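Local coordinates for protein chlorite dismutase (Nitrobacter winogradskyi, PDB 3QPI) that catalyses the heme-dependent breakdown of chlorite to chloride and molecular oxygen, at residues A[12-17]-A[83-88]; A[21-26]-A[169-174]; A[25-30]-A[175-180]. All coordinates share one frame; numbering follows the deposited sequence.

In the fold
All three contacts gather around strand 171-181, which lies between strands 14-23 and 84-92 in one antiparallel sheet. Contact 2 joins the lower-numbered end of this strand to its neighbour 14-23. Contact 3 follows directly, sharing Glu25 and Ser26 with it, their centres about 13 Å apart. Contact 1 spans the far end from strand 14-23 to 84-92, its centre about 10 Å from contact 3 and 20 Å from contact 2; Ala85 O and Leu179 N, 2.7 Å apart, probably bond it to contact 3. Two contacts reach the heme: in contact 2 the Glu174 side chain is about 4 Å from it, in contact 1 Ile88 touches it; the Val175 side chain is about 11 Å away.

Contact 1 (A[12-17]-A[83-88])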
ATOM      1  N   GLY A  12     -12.528   6.081  14.403  1.00 17.44           N
ATOM      2  CA  GLY A  12     -11.239   6.307  13.748  1.00 13.94           C
ATOM      3  C   GLY A  12     -11.293   7.527  12.871  1.00 16.87           C
ATOM      4  O   GLY A  12     -12.358   8.060  12.619  1.00 16.93           O
ATOM      5  N   ALA A  13     -10.134   7.969  12.386  1.00 13.63           N
ATOM      6  CA  ALA A  13     -10.039   9.165  11.610  1.00 17.91           C
ATOM      7  C   ALA A  13     -10.591   8.975  10.182  1.00 25.37           C
ATOM      8  O   ALA A  13     -10.660   9.951   9.435  1.00 24.04           O
ATOM      9  CB  ALA A  13      -8.546   9.590  11.526  1.00 16.69           C
ATOM     10  N   TRP A  14     -10.942   7.740   9.779  1.00 18.66           N
ATOM     11  CA  TRP A  14     -11.353   7.494   8.388  1.00 17.89           C
ATOM     12  C   TRP A  14     -12.597   6.687   8.424  1.00 18.78           C
ATOM     13  O   TRP A  14     -12.692   5.794   9.250  1.00 19.41           O
ATOM     14  CB  TRP A  14     -10.294   6.728   7.607  1.00 16.51           C
ATOM     15  CG  TRP A  14      -8.996   7.490   7.479  1.00 17.37           C
ATOM     16  CD1 TRP A  14      -7.952   7.459   8.326  1.00 17.05           C
ATOM     17  CD2 TRP A  14      -8.650   8.386   6.424  1.00 13.64           C
ATOM     18  NE1 TRP A  14      -6.941   8.313   7.874  1.00 17.90           N
ATOM     19  CE2 TRP A  14      -7.362   8.889   6.702  1.00 18.89           C
ATOM     20  CE3 TRP A  14      -9.314   8.822   5.270  1.00 14.95           C
ATOM     21  CZ2 TRP A  14      -6.728   9.809   5.876  1.00 17.03           C
ATOM     22  CZ3 TRP A  14      -8.671   9.742   4.437  1.00 18.89           C
ATOM     23  CH2 TRP A  14      -7.402  10.218   4.751  1.00 17.13           C
ATOM     24  N   SER A  15     -13.573   7.026   7.582  1.00 24.85           N
ATOM     25  CA  SER A  15     -14.711   6.121   7.400  1.00 30.38           C
ATOM     26  C   SER A  15     -14.331   5.265   6.220  1.00 30.39           C
ATOM     27  O   SER A  15     -13.526   5.670   5.343  1.00 20.22           O
ATOM     28  CB  SER A  15     -16.029   6.854   7.120  1.00 29.66           C
ATOM     29  OG  SER A  15     -15.858   7.773   6.060  1.00 32.01           O
ATOM     30  N   ILE A  16     -14.865   4.064   6.230  1.00 19.44           N
ATOM     31  CA  ILE A  16     -14.588   3.121   5.156  1.00 28.13           C
ATOM     32  C   ILE A  16     -15.695   3.176   4.098  1.00 26.52           C
ATOM     33  O   ILE A  16     -16.853   2.798   4.360  1.00 24.12           O
ATOM     34  CB  ILE A  16     -14.452   1.664   5.678  1.00 27.41           C
ATOM     35  CG1 ILE A  16     -13.222   1.534   6.580  1.00 25.22           C
ATOM     36  CG2 ILE A  16     -14.330   0.676   4.496  1.00 25.20           C
ATOM     37  CD1 ILE A  16     -13.253   0.293   7.455  1.00 23.04           C
ATOM     38  N   LEU A  17     -15.307   3.666   2.923  1.00 23.92           N
ATOM     39  CA  LEU A  17     -16.158   3.700   1.718  1.00 25.31           C
ATOM     40  C   LEU A  17     -16.487   2.287   1.283  1.00 23.90           C
ATOM     41  O   LEU A  17     -17.650   1.916   1.175  1.00 24.25           O
ATOM     42  CB  LEU A  17     -15.425   4.450   0.585  1.00 23.90           C
ATOM     43  CG  LEU A  17     -15.194   5.911   0.972  1.00 22.25           C
ATOM     44  CD1 LEU A  17     -14.332   6.721  -0.024  1.00 20.94           C
ATOM     45  CD2 LEU A  17     -16.560   6.575   1.206  1.00 24.67           C
ATOM     46  N   THR A  83      -8.380  14.114   1.134  1.00 30.80           N
ATOM     47  CA  THR A  83      -9.468  13.615   1.971  1.00 27.24           C
ATOM     48  C   THR A  83      -9.950  12.215   1.599  1.00 28.08           C
ATOM     49  O   THR A  83     -10.963  11.737   2.112  1.00 26.17           O
ATOM     50  CB  THR A  83     -10.675  14.556   1.896  1.00 33.46           C
ATOM     51  OG1 THR A  83     -11.148  14.619   0.544  1.00 33.91           O
ATOM     52  CG2 THR A  83     -10.308  15.975   2.384  1.00 30.32           C
ATOM     53  N   ARG A  84      -9.223  11.553   0.712  1.00 29.54           N
ATOM     54  CA  ARG A  84      -9.569  10.199   0.305  1.00 30.23           C
ATOM     55  C   ARG A  84      -8.318   9.391   0.499  1.00 29.58           C
ATOM     56  O   ARG A  84      -7.206   9.931   0.439  1.00 26.70           O
ATOM     57  CB  ARG A  84     -10.031  10.141  -1.170  1.00 27.71           C
ATOM     58  CG  ARG A  84     -11.393  10.849  -1.455  1.00 30.22           C
ATOM     59  CD  ARG A  84     -12.577  10.135  -0.795  1.00 28.50           C
ATOM     60  NE  ARG A  84     -13.836  10.877  -0.936  1.00 33.38           N
ATOM     61  CZ  ARG A  84     -14.258  11.837  -0.102  1.00 36.84           C
ATOM     62  NH1 ARG A  84     -13.529  12.207   0.958  1.00 33.14           N
ATOM     63  NH2 ARG A  84     -15.428  12.424  -0.314  1.00 35.36           N
ATOM     64  N   ALA A  85      -8.489   8.102   0.747  1.00 24.84           N
ATOM     65  CA  ALA A  85      -7.342   7.252   0.981  1.00 25.93           C
ATOM     66  C   ALA A  85      -7.651   5.811   0.608  1.00 27.61           C
ATOM     67  O   ALA A  85      -8.828   5.433   0.414  1.00 25.54           O
ATOM     68  CB  ALA A  85      -6.915   7.360   2.457  1.00 23.08           C
ATOM     69  N   ALA A  86      -6.589   5.016   0.499  1.00 25.27           N
ATOM     70  CA  ALA A  86      -6.710   3.591   0.250  1.00 23.56           C
ATOM     71  C   ALA A  86      -5.726   2.824   1.120  1.00 24.64           C
ATOM     72  O   ALA A  86      -4.587   3.242   1.342  1.00 23.68           O
ATOM     73  CB  ALA A  86      -6.462   3.263  -1.233  1.00 25.62           C
ATOM     74  N   LEU A  87      -6.193   1.689   1.605  1.00 23.28           N
ATOM     75  CA  LEU A  87      -5.359   0.747   2.309  1.00 25.57           C
ATOM     76  C   LEU A  87      -5.402  -0.557   1.508  1.00 27.48           C
ATOM     77  O   LEU A  87      -6.479  -1.137   1.324  1.00 24.34           O
ATOM     78  CB  LEU A  87      -5.897   0.542   3.726  1.00 25.56           C
ATOM     79  CG  LEU A  87      -5.195  -0.542   4.572  1.00 27.60           C
ATOM     80  CD1 LEU A  87      -3.732  -0.217   4.807  1.00 26.05           C
ATOM     81  CD2 LEU A  87      -5.913  -0.689   5.882  1.00 25.59           C
ATOM     82  N   ILE A  88      -4.248  -1.000   1.010  1.00 24.17           N
ATOM     83  CA  ILE A  88      -4.176  -2.234   0.232  1.00 24.52           C
ATOM     84  C   ILE A  88      -3.159  -3.211   0.847  1.00 26.19           C
ATOM     85  O   ILE A  88      -1.944  -3.090   0.627  1.00 22.58           O
ATOM     86  CB  ILE A  88      -3.851  -1.951  -1.244  1.00 25.89           C
ATOM     87  CG1 ILE A  88      -4.888  -0.986  -1.856  1.00 23.66           C
ATOM     88  CG2 ILE A  88      -3.805  -3.260  -2.063  1.00 24.81           C
ATOM     89  CD1 ILE A  88      -4.492  -0.471  -3.238  1.00 23.50           C
TER
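Strands 14-17 and 84-88 are not hydrogen-bonded to each other: strand 171-181 runs between them, and their axes pass 8.8 Å apart at an angle of 71°. The contact is therefore made mainly by side chains, reaching past the intervening strand. Thr83 takes part through its backbone, with its carbonyl O at the edge of the Trp14 indole, near the ring plane and 3.8 Å from CZ3. The same oxygen accepts a hydrogen bond from Arg84 NH1 at 2.9 Å. Thr83 O lies in the guanidinium plane, but the donor stands above the carbonyl plane, 59° out of it, and so off the lone pair. Thr83 and Arg84 together face Tyr147 of strand 141-147, a classic beta bulge. Arg84 has CG anti to its carbonyl carbon, and a bend at chi2 (-67°) folds the chain back so that the guanidinium can meet the preceding carbonyl. On the way CD touches Leu17 CD1 at 3.9 Å, the two side chains crossing at about a right angle. Ala85 points its methyl at Trp14 and makes the main contact. CB stands over one face of the indole, offset toward the rim, with CZ3 at 3.6 Å. Its distance to the centroid of the six-membered ring is 3.8 Å, a CH-pi contact. Trp144 meets the Trp14 ring edge-to-face and also touches Ala85. Farther along, Ile88 reaches the heme. With no hydrogen bond across the segments, the pairing of Ala85 with Trp14 rests on dispersion and the weak polarity of CH-pi, while the Arg84 charge is directed onto the carbonyl of the residue just before its strand, beside the aliphatic Leu17.

Contact 2 (A[21-26]-A[169-174]); sequences PVIGES and TYVERE
Arg173 sets CG anti to its backbone N (chi1 -171°) and stays extended to NE, carrying the guanidinium along the turn that follows strand 21-23. Glu174 also has CG anti to N, but lies over Val22 on the other side of the strand. Strands 21-23 and 171-174 pair antiparallel, with a classic beta bulge: Val22 and Ile23 both face Glu174. Ile23 and Glu174 form a hydrogen-bonded pair, Ile23 N donating to Glu174 O at 3.1 Å and Glu174 N to Ile23 O at 2.9 Å, each on a lone pair; Val22 N adds a weak bond to Glu174 O. Gly24 follows with positive phi, where a beta carbon would clash with Glu172 O. Beyond it, the in-plane edge of the Arg173 guanidinium grips two carbonyls: NE meets Glu25 O at 2.7 Å, nearly straight (165°), and NH2 meets Ser26 O at 3.1 Å. The Glu25 side chain lies alongside; its OE1, 4.1 Å from Arg173 NH2, is beyond a salt bridge and well out of the guanidinium plane, so only the nearness of the charges can count. The Glu174 carboxylate, close to the heme, takes a salt bridge from Arg163 and a hydrogen bond from Trp168 NE1; these would probably favour its ionised form. A water accepts from Val22 N at 2.8 Å, and Val22 CG1 packs 3.6 Å from Glu174 OE1.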
ATOM      1  N   PRO A  21     -12.767  -7.612  -2.533  1.00 32.35           N
ATOM      2  CA  PRO A  21     -11.777  -8.665  -2.782  1.00 35.09           C
ATOM      3  C   PRO A  21     -10.885  -8.309  -3.954  1.00 36.80           C
ATOM      4  O   PRO A  21     -11.341  -7.596  -4.852  1.00 36.02           O
ATOM      5  CB  PRO A  21     -12.636  -9.879  -3.140  1.00 37.08           C
ATOM      6  CG  PRO A  21     -13.989  -9.576  -2.594  1.00 36.89           C
ATOM      7  CD  PRO A  21     -14.140  -8.097  -2.742  1.00 35.36           C
ATOM      8  N   VAL A  22      -9.631  -8.760  -3.947  1.00 27.07           N
ATOM      9  CA  VAL A  22      -8.816  -8.649  -5.156  1.00 25.68           C
ATOM     10  C   VAL A  22      -8.212 -10.000  -5.550  1.00 30.60           C
ATOM     11  O   VAL A  22      -8.489 -10.509  -6.639  1.00 28.65           O
ATOM     12  CB  VAL A  22      -7.706  -7.623  -5.015  1.00 27.77           C
ATOM     13  CG1 VAL A  22      -6.881  -7.589  -6.293  1.00 24.88           C
ATOM     14  CG2 VAL A  22      -8.297  -6.261  -4.670  1.00 25.50           C
ATOM     15  N   ILE A  23      -7.372 -10.575  -4.692  1.00 35.81           N
ATOM     16  CA  ILE A  23      -7.071 -11.987  -4.830  1.00 37.55           C
ATOM     17  C   ILE A  23      -7.037 -12.654  -3.473  1.00 38.64           C
ATOM     18  O   ILE A  23      -6.622 -12.050  -2.487  1.00 38.06           O
ATOM     19  CB  ILE A  23      -5.791 -12.280  -5.667  1.00 38.60           C
ATOM     20  CG1 ILE A  23      -5.581 -13.793  -5.762  1.00 43.02           C
ATOM     21  CG2 ILE A  23      -4.573 -11.621  -5.081  1.00 37.01           C
ATOM     22  CD1 ILE A  23      -4.602 -14.241  -6.863  1.00 43.43           C
ATOM     23  N   GLY A  24      -7.504 -13.900  -3.428  1.00 31.94           N
ATOM     24  CA  GLY A  24      -7.587 -14.632  -2.179  1.00 34.05           C
ATOM     25  C   GLY A  24      -8.606 -14.001  -1.239  1.00 34.32           C
ATOM     26  O   GLY A  24      -9.442 -13.211  -1.642  1.00 33.01           O
ATOM     27  N   GLU A  25      -8.520 -14.344   0.034  1.00 40.80           N
ATOM     28  CA  GLU A  25      -9.560 -14.010   0.988  1.00 39.26           C
ATOM     29  C   GLU A  25      -9.596 -12.507   1.296  1.00 36.54           C
ATOM     30  O   GLU A  25      -8.573 -11.866   1.488  1.00 32.39           O
ATOM     31  CB  GLU A  25      -9.329 -14.828   2.250  1.00 41.76           C
ATOM     32  CG  GLU A  25     -10.359 -14.646   3.328  1.00 49.36           C
ATOM     33  CD  GLU A  25      -9.986 -15.430   4.578  1.00 57.34           C
ATOM     34  OE1 GLU A  25     -10.430 -15.052   5.684  1.00 59.22           O
ATOM     35  OE2 GLU A  25      -9.233 -16.423   4.449  1.00 58.89           O
ATOM     36  N   SER A  26     -10.800 -11.960   1.332  1.00 35.90           N
ATOM     37  CA  SER A  26     -11.013 -10.546   1.579  1.00 33.64           C
ATOM     38  C   SER A  26     -11.062 -10.289   3.083  1.00 34.52           C
ATOM     39  O   SER A  26     -10.569 -11.085   3.880  1.00 34.20           O
ATOM     40  CB  SER A  26     -12.312 -10.113   0.897  1.00 33.90           C
ATOM     41  OG  SER A  26     -12.488  -8.708   0.922  1.00 34.88           O
ATOM     42  N   THR A 169       2.270 -10.842 -10.571  1.00 36.42           N
ATOM     43  CA  THR A 169       1.968 -12.257 -10.757  1.00 37.75           C
ATOM     44  C   THR A 169       2.368 -13.030  -9.517  1.00 37.84           C
ATOM     45  O   THR A 169       1.926 -14.161  -9.323  1.00 37.06           O
ATOM     46  CB  THR A 169       2.688 -12.885 -11.989  1.00 37.66           C
ATOM     47  OG1 THR A 169       4.101 -12.828 -11.792  1.00 35.05           O
ATOM     48  CG2 THR A 169       2.328 -12.157 -13.279  1.00 34.93           C
ATOM     49  N   TYR A 170       3.200 -12.422  -8.671  1.00 35.11           N
ATOM     50  CA  TYR A 170       3.598 -13.045  -7.415  1.00 35.66           C
ATOM     51  C   TYR A 170       2.690 -12.700  -6.210  1.00 37.19           C
ATOM     52  O   TYR A 170       2.924 -13.189  -5.095  1.00 35.04           O
ATOM     53  CB  TYR A 170       5.040 -12.647  -7.071  1.00 38.68           C
ATOM     54  CG  TYR A 170       6.058 -13.172  -8.049  1.00 39.53           C
ATOM     55  CD1 TYR A 170       6.627 -14.441  -7.885  1.00 39.40           C
ATOM     56  CD2 TYR A 170       6.457 -12.409  -9.136  1.00 37.22           C
ATOM     57  CE1 TYR A 170       7.570 -14.941  -8.798  1.00 39.86           C
ATOM     58  CE2 TYR A 170       7.399 -12.905 -10.061  1.00 37.27           C
ATOM     59  CZ  TYR A 170       7.946 -14.162  -9.875  1.00 39.56           C
ATOM     60  OH  TYR A 170       8.862 -14.630 -10.781  1.00 41.77           O
ATOM     61  N   VAL A 171       1.674 -11.861  -6.409  1.00 34.43           N
ATOM     62  CA  VAL A 171       0.759 -11.542  -5.304  1.00 33.75           C
ATOM     63  C   VAL A 171      -0.297 -12.628  -5.136  1.00 32.50           C
ATOM     64  O   VAL A 171      -0.986 -12.970  -6.083  1.00 35.90           O
ATOM     65  CB  VAL A 171       0.072 -10.180  -5.506  1.00 33.12           C
ATOM     66  CG1 VAL A 171      -1.004  -9.945  -4.437  1.00 32.03           C
ATOM     67  CG2 VAL A 171       1.104  -9.078  -5.481  1.00 31.35           C
ATOM     68  N   GLU A 172      -0.428 -13.170  -3.937  1.00 33.12           N
ATOM     69  CA  GLU A 172      -1.353 -14.276  -3.723  1.00 39.59           C
ATOM     70  C   GLU A 172      -2.510 -13.914  -2.796  1.00 37.72           C
ATOM     71  O   GLU A 172      -3.473 -14.673  -2.676  1.00 36.81           O
ATOM     72  CB  GLU A 172      -0.611 -15.505  -3.173  1.00 39.16           C
ATOM     73  CG  GLU A 172      -0.094 -15.351  -1.739  1.00 36.86           C
ATOM     74  CD  GLU A 172       0.614 -16.611  -1.250  1.00 42.51           C
ATOM     75  OE1 GLU A 172       0.659 -16.853  -0.028  1.00 42.71           O
ATOM     76  OE2 GLU A 172       1.131 -17.370  -2.099  1.00 45.10           O
ATOM     77  N   ARG A 173      -2.402 -12.780  -2.115  1.00 31.53           N
ATOM     78  CA  ARG A 173      -3.545 -12.237  -1.409  1.00 32.20           C
ATOM     79  C   ARG A 173      -3.481 -10.716  -1.435  1.00 33.86           C
ATOM     80  O   ARG A 173      -2.419 -10.133  -1.249  1.00 33.72           O
ATOM     81  CB  ARG A 173      -3.627 -12.756   0.028  1.00 32.73           C
ATOM     82  CG  ARG A 173      -4.923 -12.384   0.735  1.00 32.37           C
ATOM     83  CD  ARG A 173      -5.010 -12.928   2.171  1.00 32.86           C
ATOM     84  NE  ARG A 173      -6.281 -12.536   2.794  1.00 34.59           N
ATOM     85  CZ  ARG A 173      -6.534 -12.530   4.106  1.00 35.69           C
ATOM     86  NH1 ARG A 173      -5.608 -12.916   4.976  1.00 33.79           N
ATOM     87  NH2 ARG A 173      -7.729 -12.135   4.552  1.00 35.42           N
ATOM     88  N   GLU A 174      -4.634 -10.086  -1.654  1.00 30.34           N
ATOM     89  CA  GLU A 174      -4.712  -8.649  -1.806  1.00 28.54           C
ATOM     90  C   GLU A 174      -6.143  -8.196  -1.616  1.00 28.98           C
ATOM     91  O   GLU A 174      -7.067  -8.792  -2.157  1.00 28.34           O
ATOM     92  CB  GLU A 174      -4.222  -8.248  -3.200  1.00 28.57           C
ATOM     93  CG  GLU A 174      -4.266  -6.765  -3.496  1.00 26.96           C
ATOM     94  CD  GLU A 174      -3.543  -6.434  -4.778  1.00 30.13           C
ATOM     95  OE1 GLU A 174      -3.395  -7.342  -5.614  1.00 29.97           O
ATOM     96  OE2 GLU A 174      -3.089  -5.291  -4.950  1.00 31.54           O
TER
HETATM   97  O   HOH W   1      -9.387 -10.272  -1.652  1.00 27.04           O

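Contact 3 (A[25-30]-A[175-180])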
ATOM      1  N   GLU A  25      -8.520 -14.344   0.034  1.00 40.80           N
ATOM      2  CA  GLU A  25      -9.560 -14.010   0.988  1.00 39.26           C
ATOM      3  C   GLU A  25      -9.596 -12.507   1.296  1.00 36.54           C
ATOM      4  O   GLU A  25      -8.573 -11.866   1.488  1.00 32.39           O
ATOM      5  CB  GLU A  25      -9.329 -14.828   2.250  1.00 41.76           C
ATOM      6  CG  GLU A  25     -10.359 -14.646   3.328  1.00 49.36           C
ATOM      7  CD  GLU A  25      -9.986 -15.430   4.578  1.00 57.34           C
ATOM      8  OE1 GLU A  25     -10.430 -15.052   5.684  1.00 59.22           O
ATOM      9  OE2 GLU A  25      -9.233 -16.423   4.449  1.00 58.89           O
ATOM     10  N   SER A  26     -10.800 -11.960   1.332  1.00 35.90           N
ATOM     11  CA  SER A  26     -11.013 -10.546   1.579  1.00 33.64           C
ATOM     12  C   SER A  26     -11.062 -10.289   3.083  1.00 34.52           C
ATOM     13  O   SER A  26     -10.569 -11.085   3.880  1.00 34.20           O
ATOM     14  CB  SER A  26     -12.312 -10.113   0.897  1.00 33.90           C
ATOM     15  OG  SER A  26     -12.488  -8.708   0.922  1.00 34.88           O
ATOM     16  N   LEU A  27     -11.641  -9.166   3.476  1.00 36.06           N
ATOM     17  CA  LEU A  27     -11.773  -8.846   4.888  1.00 35.03           C
ATOM     18  C   LEU A  27     -13.201  -8.462   5.170  1.00 36.54           C
ATOM     19  O   LEU A  27     -13.925  -8.012   4.277  1.00 36.06           O
ATOM     20  CB  LEU A  27     -10.857  -7.695   5.281  1.00 30.32           C
ATOM     21  CG  LEU A  27      -9.372  -7.999   5.197  1.00 34.03           C
ATOM     22  CD1 LEU A  27      -8.561  -6.695   5.209  1.00 31.10           C
ATOM     23  CD2 LEU A  27      -8.962  -8.934   6.322  1.00 36.88           C
ATOM     24  N   MET A  28     -13.595  -8.636   6.422  1.00 41.19           N
ATOM     25  CA  MET A  28     -14.945  -8.342   6.857  1.00 46.35           C
ATOM     26  C   MET A  28     -15.242  -6.849   6.723  1.00 42.27           C
ATOM     27  O   MET A  28     -14.333  -6.016   6.767  1.00 37.14           O
ATOM     28  CB  MET A  28     -15.083  -8.789   8.309  1.00 52.53           C
ATOM     29  CG  MET A  28     -16.413  -8.476   8.964  1.00 58.82           C
ATOM     30  SD  MET A  28     -16.443  -9.026  10.693  1.00 70.94           S
ATOM     31  CE  MET A  28     -15.752 -10.680  10.551  1.00 66.19           C
ATOM     32  N   ALA A  29     -16.518  -6.517   6.548  1.00 47.52           N
ATOM     33  CA  ALA A  29     -16.961  -5.120   6.475  1.00 46.88           C
ATOM     34  C   ALA A  29     -16.799  -4.402   7.819  1.00 43.83           C
ATOM     35  O   ALA A  29     -16.969  -5.002   8.879  1.00 43.90           O
ATOM     36  CB  ALA A  29     -18.416  -5.051   6.032  1.00 45.63           C
ATOM     37  N   ALA A  30     -16.460  -3.117   7.762  1.00 33.22           N
ATOM     38  CA  ALA A  30     -16.418  -2.277   8.957  1.00 34.94           C
ATOM     39  C   ALA A  30     -16.734  -0.846   8.538  1.00 32.11           C
ATOM     40  O   ALA A  30     -16.642  -0.536   7.356  1.00 33.80           O
ATOM     41  CB  ALA A  30     -15.045  -2.361   9.635  1.00 29.87           C
ATOM     42  N   VAL A 175      -6.330  -7.131  -0.846  1.00 28.89           N
ATOM     43  CA  VAL A 175      -7.665  -6.646  -0.565  1.00 30.69           C
ATOM     44  C   VAL A 175      -7.700  -5.151  -0.846  1.00 31.36           C
ATOM     45  O   VAL A 175      -6.729  -4.439  -0.595  1.00 29.59           O
ATOM     46  CB  VAL A 175      -8.073  -6.911   0.900  1.00 33.42           C
ATOM     47  CG1 VAL A 175      -9.530  -6.477   1.143  1.00 30.90           C
ATOM     48  CG2 VAL A 175      -7.860  -8.388   1.259  1.00 31.61           C
ATOM     49  N   ASP A 176      -8.821  -4.695  -1.384  1.00 30.12           N
ATOM     50  CA  ASP A 176      -9.012  -3.296  -1.698  1.00 32.34           C
ATOM     51  C   ASP A 176      -9.882  -2.600  -0.623  1.00 33.87           C
ATOM     52  O   ASP A 176     -11.093  -2.837  -0.534  1.00 33.00           O
ATOM     53  CB  ASP A 176      -9.665  -3.171  -3.084  1.00 32.00           C
ATOM     54  CG  ASP A 176      -8.668  -2.798  -4.168  1.00 32.63           C
ATOM     55  OD1 ASP A 176      -7.559  -2.330  -3.839  1.00 31.34           O
ATOM     56  OD2 ASP A 176      -8.992  -2.972  -5.357  1.00 35.13           O
ATOM     57  N   ILE A 177      -9.256  -1.767   0.206  1.00 28.53           N
ATOM     58  CA  ILE A 177      -9.998  -0.927   1.150  1.00 26.85           C
ATOM     59  C   ILE A 177      -9.924   0.539   0.725  1.00 27.60           C
ATOM     60  O   ILE A 177      -8.834   1.055   0.458  1.00 25.62           O
ATOM     61  CB  ILE A 177      -9.450  -1.096   2.580  1.00 28.39           C
ATOM     62  CG1 ILE A 177      -9.456  -2.581   2.967  1.00 25.75           C
ATOM     63  CG2 ILE A 177     -10.291  -0.289   3.579  1.00 29.50           C
ATOM     64  CD1 ILE A 177      -8.719  -2.883   4.213  1.00 28.08           C
ATOM     65  N   ARG A 178     -11.075   1.208   0.635  1.00 25.42           N
ATOM     66  CA  ARG A 178     -11.077   2.632   0.296  1.00 29.00           C
ATOM     67  C   ARG A 178     -11.697   3.470   1.408  1.00 29.29           C
ATOM     68  O   ARG A 178     -12.688   3.069   2.015  1.00 28.25           O
ATOM     69  CB  ARG A 178     -11.820   2.898  -1.027  1.00 27.18           C
ATOM     70  CG  ARG A 178     -11.196   2.203  -2.239  1.00 28.45           C
ATOM     71  CD  ARG A 178      -9.775   2.710  -2.533  1.00 26.77           C
ATOM     72  NE  ARG A 178      -9.205   2.049  -3.705  1.00 26.90           N
ATOM     73  CZ  ARG A 178      -8.474   0.931  -3.675  1.00 27.31           C
ATOM     74  NH1 ARG A 178      -8.195   0.316  -2.521  1.00 25.35           N
ATOM     75  NH2 ARG A 178      -8.028   0.413  -4.819  1.00 29.75           N
ATOM     76  N   LEU A 179     -11.141   4.660   1.633  1.00 28.45           N
ATOM     77  CA  LEU A 179     -11.535   5.501   2.767  1.00 26.41           C
ATOM     78  C   LEU A 179     -11.858   6.934   2.380  1.00 30.48           C
ATOM     79  O   LEU A 179     -11.341   7.451   1.385  1.00 27.28           O
ATOM     80  CB  LEU A 179     -10.401   5.593   3.798  1.00 26.57           C
ATOM     81  CG  LEU A 179      -9.774   4.355   4.434  1.00 27.86           C
ATOM     82  CD1 LEU A 179     -10.832   3.474   5.097  1.00 29.91           C
ATOM     83  CD2 LEU A 179      -8.909   3.561   3.371  1.00 26.95           C
ATOM     84  N   ALA A 180     -12.660   7.576   3.234  1.00 34.22           N
ATOM     85  CA  ALA A 180     -12.931   9.008   3.176  1.00 32.75           C
ATOM     86  C   ALA A 180     -12.669   9.604   4.558  1.00 33.23           C
ATOM     87  O   ALA A 180     -13.053   9.021   5.581  1.00 32.31           O
ATOM     88  CB  ALA A 180     -14.377   9.265   2.760  1.00 30.55           C
TER
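Residues 25-27, near the start of the loop between strands 14-23 and 32-37, pack on Val175 and Ile177 of strand 171-181 with no hydrogen bond across; the strand gives side chains, the loop both side chains and backbone. Val175 carries most of the contact by using both of its methyls. CG1, anti to the backbone N, lies 3.7 Å from Ser26 OG and 4.1 Å from Leu27 N. CG2, anti to the carbonyl carbon, sits 3.6 Å from Glu25 O and 3.8 Å from Ser26 CA, so the forked side chain fits against the polar backbone of the loop as well as its apolar part. An alanine at Val175 would probably loosen the loop here, since both methyls that touch Glu25, Ser26 and Leu27 would be gone. Leu27 points toward the strand with CG beside its backbone N, and its CD1 meets Ile177 CD1 at 3.9 Å, the two chains crossing at about a right angle; the same CD1 passes Val175 CG1 at 4.2 Å. Trp50 and Leu52 of strand 50-54 pack on Leu27 as well, and Trp50 also touches Ile177. The strand is the last of the ferredoxin-like beta-alpha-beta-beta-alpha-beta unit formed by the C-terminal half, and its alternation separates two environments. Val175 and Ile177 serve the loop, whereas Asp176 and Arg178 lie on the opposite face and pair with each other. Arg178 NH2 forms a salt bridge to Asp176 OD1 at 3.0 Å, both of its bonds to that oxygen, from NH1 and NH2, being weak. Helix 152-163 covers this charged face: Arg163 binds Asp176 OD2, and Glu156 takes Arg178 NE. Arg178 NH1 also donates to Ile177 O at 3.1 Å, nearly straight (162°) but from well above the carbonyl plane.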